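Local coordinates for protein 6-carboxyhexanoate--CoA ligase (Aquifex aeolicus, PDB 5TVA) that belongs to the 6-carboxyhexanoate--CoA ligase (BioW) family and binds adenosine monophosphate and coenzyme A, at residues Ser66-Arg77 and Tyr199-Glu207. Numbering follows the deposited sequence.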
loop_
_atom_site.group_PDB
_atom_site.type_symbol
_atom_site.label_atom_id
_atom_site.label_comp_id
_atom_site.label_asym_id
_atom_site.label_seq_id
_atom_site.Cartn_x
_atom_site.Cartn_y
_atom_site.Cartn_z
ATOM N N SER A 66 9.139 -7.736 -10.528
ATOM C CA SER A 66 10.572 -7.994 -10.556
ATOM C C SER A 66 11.129 -7.760 -9.163
ATOM O O SER A 66 10.475 -7.166 -8.294
ATOM C CB SER A 66 11.302 -7.114 -11.578
ATOM O OG SER A 66 11.268 -5.746 -11.200
ATOM N N THR A 67 12.365 -8.217 -8.969
ATOM C CA THR A 67 12.961 -8.336 -7.647
ATOM C C THR A 67 14.437 -7.960 -7.712
ATOM O O THR A 67 15.143 -8.375 -8.635
ATOM C CB THR A 67 12.788 -9.771 -7.126
ATOM O OG1 THR A 67 11.388 -10.098 -7.113
ATOM C CG2 THR A 67 13.384 -9.923 -5.735
ATOM N N TYR A 68 14.902 -7.176 -6.732
ATOM C CA TYR A 68 16.273 -6.684 -6.734
ATOM C C TYR A 68 16.831 -6.657 -5.319
ATOM O O TYR A 68 16.147 -6.239 -4.377
ATOM C CB TYR A 68 16.362 -5.286 -7.365
ATOM C CG TYR A 68 16.024 -5.298 -8.835
ATOM C CD1 TYR A 68 17.000 -5.551 -9.793
ATOM C CD2 TYR A 68 14.716 -5.109 -9.263
ATOM C CE1 TYR A 68 16.691 -5.585 -11.140
ATOM C CE2 TYR A 68 14.391 -5.144 -10.611
ATOM C CZ TYR A 68 15.384 -5.375 -11.547
ATOM O OH TYR A 68 15.069 -5.406 -12.889
ATOM N N SER A 69 18.085 -7.103 -5.191
ATOM C CA SER A 69 18.788 -7.181 -3.919
ATOM C C SER A 69 20.030 -6.295 -3.942
ATOM O O SER A 69 20.690 -6.133 -4.971
ATOM C CB SER A 69 19.187 -8.631 -3.600
ATOM O OG SER A 69 18.139 -9.537 -3.941
ATOM N N PHE A 70 20.338 -5.718 -2.791
ATOM C CA PHE A 70 21.430 -4.770 -2.658
ATOM C C PHE A 70 22.100 -5.017 -1.319
ATOM O O PHE A 70 21.597 -5.761 -0.472
ATOM C CB PHE A 70 20.935 -3.314 -2.777
ATOM C CG PHE A 70 20.394 -2.991 -4.131
ATOM C CD1 PHE A 70 21.244 -2.606 -5.153
ATOM C CD2 PHE A 70 19.046 -3.139 -4.404
ATOM C CE1 PHE A 70 20.758 -2.343 -6.419
ATOM C CE2 PHE A 70 18.551 -2.885 -5.670
ATOM C CZ PHE A 70 19.409 -2.490 -6.680
ATOM N N LYS A 71 23.249 -4.387 -1.124
ATOM C CA LYS A 71 24.057 -4.662 0.048
ATOM C C LYS A 71 24.055 -3.529 1.068
ATOM O O LYS A 71 24.646 -3.687 2.143
ATOM C CB LYS A 71 25.485 -5.013 -0.395
ATOM C CG LYS A 71 25.521 -6.202 -1.376
ATOM C CD LYS A 71 24.527 -7.284 -0.956
ATOM C CE LYS A 71 24.241 -8.264 -2.065
ATOM N NZ LYS A 71 23.079 -7.840 -2.909
ATOM N N SER A 72 23.391 -2.412 0.775
ATOM C CA SER A 72 23.164 -1.365 1.766
ATOM C C SER A 72 21.877 -0.621 1.429
ATOM O O SER A 72 21.496 -0.549 0.255
ATOM C CB SER A 72 24.343 -0.381 1.835
ATOM O OG SER A 72 24.475 0.352 0.629
ATOM N N PRO A 73 21.178 -0.079 2.431
ATOM C CA PRO A 73 19.987 0.738 2.127
ATOM C C PRO A 73 20.277 1.933 1.231
ATOM O O PRO A 73 19.424 2.292 0.406
ATOM C CB PRO A 73 19.495 1.169 3.515
ATOM C CG PRO A 73 19.983 0.074 4.436
ATOM C CD PRO A 73 21.322 -0.345 3.874
ATOM N N GLU A 74 21.455 2.552 1.362
ATOM C CA GLU A 74 21.818 3.657 0.477
ATOM C C GLU A 74 21.805 3.219 -0.981
ATOM O O GLU A 74 21.430 3.996 -1.869
ATOM C CB GLU A 74 23.192 4.224 0.848
ATOM C CG GLU A 74 23.367 4.670 2.307
ATOM C CD GLU A 74 23.344 3.530 3.327
ATOM O OE1 GLU A 74 23.437 2.350 2.927
ATOM O OE2 GLU A 74 23.219 3.820 4.538
ATOM N N GLU A 75 22.209 1.977 -1.249
ATOM C CA GLU A 75 22.224 1.472 -2.615
ATOM C C GLU A 75 20.832 1.079 -3.079
ATOM O O GLU A 75 20.507 1.200 -4.266
ATOM C CB GLU A 75 23.166 0.274 -2.715
ATOM C CG GLU A 75 24.628 0.631 -2.505
ATOM C CD GLU A 75 25.509 -0.594 -2.370
ATOM O OE1 GLU A 75 25.144 -1.515 -1.598
ATOM O OE2 GLU A 75 26.560 -0.635 -3.051
ATOM N N ALA A 76 20.009 0.581 -2.155
ATOM C CA ALA A 76 18.640 0.230 -2.500
ATOM C C ALA A 76 17.812 1.480 -2.772
ATOM O O ALA A 76 17.016 1.516 -3.719
ATOM C CB ALA A 76 18.028 -0.606 -1.376
ATOM N N ARG A 77 18.011 2.522 -1.965
ATOM C CA ARG A 77 17.328 3.787 -2.189
ATOM C C ARG A 77 17.854 4.495 -3.431
ATOM O O ARG A 77 17.094 5.186 -4.118
ATOM C CB ARG A 77 17.470 4.669 -0.953
ATOM C CG ARG A 77 16.937 4.007 0.299
ATOM C CD ARG A 77 17.140 4.870 1.526
ATOM N NE ARG A 77 16.515 4.266 2.698
ATOM C CZ ARG A 77 16.711 4.687 3.944
ATOM N NH1 ARG A 77 17.522 5.705 4.176
ATOM N NH2 ARG A 77 16.105 4.087 4.956
ATOM N N TYR A 199 5.842 -3.684 -10.761
ATOM C CA TYR A 199 5.968 -3.775 -9.309
ATOM C C TYR A 199 7.384 -4.259 -9.011
ATOM O O TYR A 199 7.753 -5.391 -9.360
ATOM C CB TYR A 199 4.895 -4.705 -8.744
ATOM C CG TYR A 199 4.939 -4.946 -7.244
ATOM C CD1 TYR A 199 4.400 -4.023 -6.358
ATOM C CD2 TYR A 199 5.496 -6.114 -6.715
ATOM C CE1 TYR A 199 4.421 -4.238 -4.983
ATOM C CE2 TYR A 199 5.525 -6.336 -5.333
ATOM C CZ TYR A 199 4.979 -5.398 -4.475
ATOM O OH TYR A 199 4.993 -5.586 -3.099
ATOM N N VAL A 200 8.179 -3.400 -8.379
ATOM C CA VAL A 200 9.623 -3.587 -8.289
ATOM C C VAL A 200 9.985 -3.758 -6.819
ATOM O O VAL A 200 10.008 -2.790 -6.054
ATOM C CB VAL A 200 10.385 -2.423 -8.935
ATOM C CG1 VAL A 200 11.853 -2.743 -9.020
ATOM C CG2 VAL A 200 9.840 -2.175 -10.328
ATOM N N ARG A 201 10.278 -4.998 -6.416
ATOM C CA ARG A 201 10.579 -5.303 -5.021
ATOM C C ARG A 201 12.062 -5.094 -4.753
ATOM O O ARG A 201 12.903 -5.518 -5.544
ATOM C CB ARG A 201 10.162 -6.735 -4.710
ATOM C CG ARG A 201 8.916 -7.140 -5.501
ATOM C CD ARG A 201 8.494 -8.556 -5.219
ATOM N NE ARG A 201 8.574 -8.845 -3.794
ATOM C CZ ARG A 201 9.330 -9.810 -3.280
ATOM N NH1 ARG A 201 10.050 -10.579 -4.090
ATOM N NH2 ARG A 201 9.347 -10.013 -1.968
ATOM N N ILE A 202 12.384 -4.413 -3.656
ATOM C CA ILE A 202 13.731 -3.890 -3.467
ATOM C C ILE A 202 14.157 -4.081 -2.015
ATOM O O ILE A 202 13.516 -3.543 -1.104
ATOM C CB ILE A 202 13.816 -2.410 -3.867
ATOM C CG1 ILE A 202 13.644 -2.284 -5.385
ATOM C CG2 ILE A 202 15.122 -1.795 -3.380
ATOM C CD1 ILE A 202 13.406 -0.868 -5.874
ATOM N N THR A 203 15.246 -4.833 -1.804
ATOM C CA THR A 203 15.779 -5.123 -0.461
ATOM C C THR A 203 17.263 -4.769 -0.357
ATOM O O THR A 203 18.035 -5.063 -1.272
ATOM C CB THR A 203 15.628 -6.619 -0.089
ATOM O OG1 THR A 203 14.526 -7.190 -0.805
ATOM C CG2 THR A 203 15.403 -6.791 1.406
ATOM N N PRO A 204 17.672 -4.134 0.755
ATOM C CA PRO A 204 16.804 -3.597 1.803
ATOM C C PRO A 204 16.699 -2.072 1.752
ATOM O O PRO A 204 17.699 -1.384 1.532
ATOM C CB PRO A 204 17.509 -4.046 3.081
ATOM C CG PRO A 204 18.982 -3.969 2.704
ATOM C CD PRO A 204 19.078 -4.192 1.202
ATOM N N LEU A 205 15.498 -1.544 1.967
ATOM C CA LEU A 205 15.302 -0.102 1.984
ATOM C C LEU A 205 15.449 0.501 3.382
ATOM O O LEU A 205 15.318 1.724 3.536
ATOM C CB LEU A 205 13.938 0.247 1.369
ATOM C CG LEU A 205 13.864 0.100 -0.159
ATOM C CD1 LEU A 205 12.431 0.154 -0.695
ATOM C CD2 LEU A 205 14.699 1.193 -0.797
ATOM N N LYS A 206 15.744 -0.319 4.394
ATOM C CA LYS A 206 16.156 0.194 5.697
ATOM C C LYS A 206 16.982 -0.863 6.414
ATOM O O LYS A 206 16.937 -2.054 6.086
ATOM C CB LYS A 206 14.963 0.588 6.571
ATOM C CG LYS A 206 14.118 -0.595 7.011
ATOM C CD LYS A 206 13.128 -0.197 8.076
ATOM C CE LYS A 206 12.031 -1.224 8.194
ATOM N NZ LYS A 206 11.040 -0.795 9.207
ATOM N N GLU A 207 17.717 -0.400 7.423
ATOM C CA GLU A 207 18.418 -1.304 8.322
ATOM C C GLU A 207 17.425 -2.061 9.191
ATOM O O GLU A 207 16.454 -1.487 9.690
ATOM C CB GLU A 207 19.395 -0.530 9.202
ATOM C CG GLU A 207 20.799 -1.121 9.205
ATOM C CD GLU A 207 21.398 -1.197 7.819
ATOM O OE1 GLU A 207 21.501 -2.328 7.279
ATOM O OE2 GLU A 207 21.760 -0.121 7.280
#
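At one edge of the mixed six-stranded sheet, strand 66-69 runs parallel to strand 199-203, and the helix that begins at Pro73, after strand 66-69, turns back over the loop 204-207. The parallel ladder shows in Arg201, whose N donates to Ser66 O (2.9 Å, nearly straight at 175°) and whose O accepts from Tyr68 N; Thr203 N then reaches Tyr68 O. On one face, Arg201 lies alongside Thr67, its chain bent at chi3 (43°) to bring NH1 to OG1 in a weak bond of 3.3 Å. On the other, branched residues suited to a strand offer methyl groups: Val200 CG1 lies 3.7 Å from the ring atom Tyr68 CD2, and Ile202 CG2 meets Ala76 CB at 3.7 Å beneath the helix. Phe79, further along that helix, packs against both Tyr68 and Phe70. A cis peptide precedes Pro204, whose O lies 3.2 Å from Pro73 CA in a CA-H...O contact and 3.0 Å from Ala76 CB, a bare methyl that leaves room for the carbonyl. Arg77, extended from CG to NE, approaches Leu205 O side-on, with NE and NH2 each at 2.9 Å. Arginine's several N-H groups thus satisfy one loop carbonyl twice, restraining the guanidinium and tying the start of the helix to the loop beyond the strand.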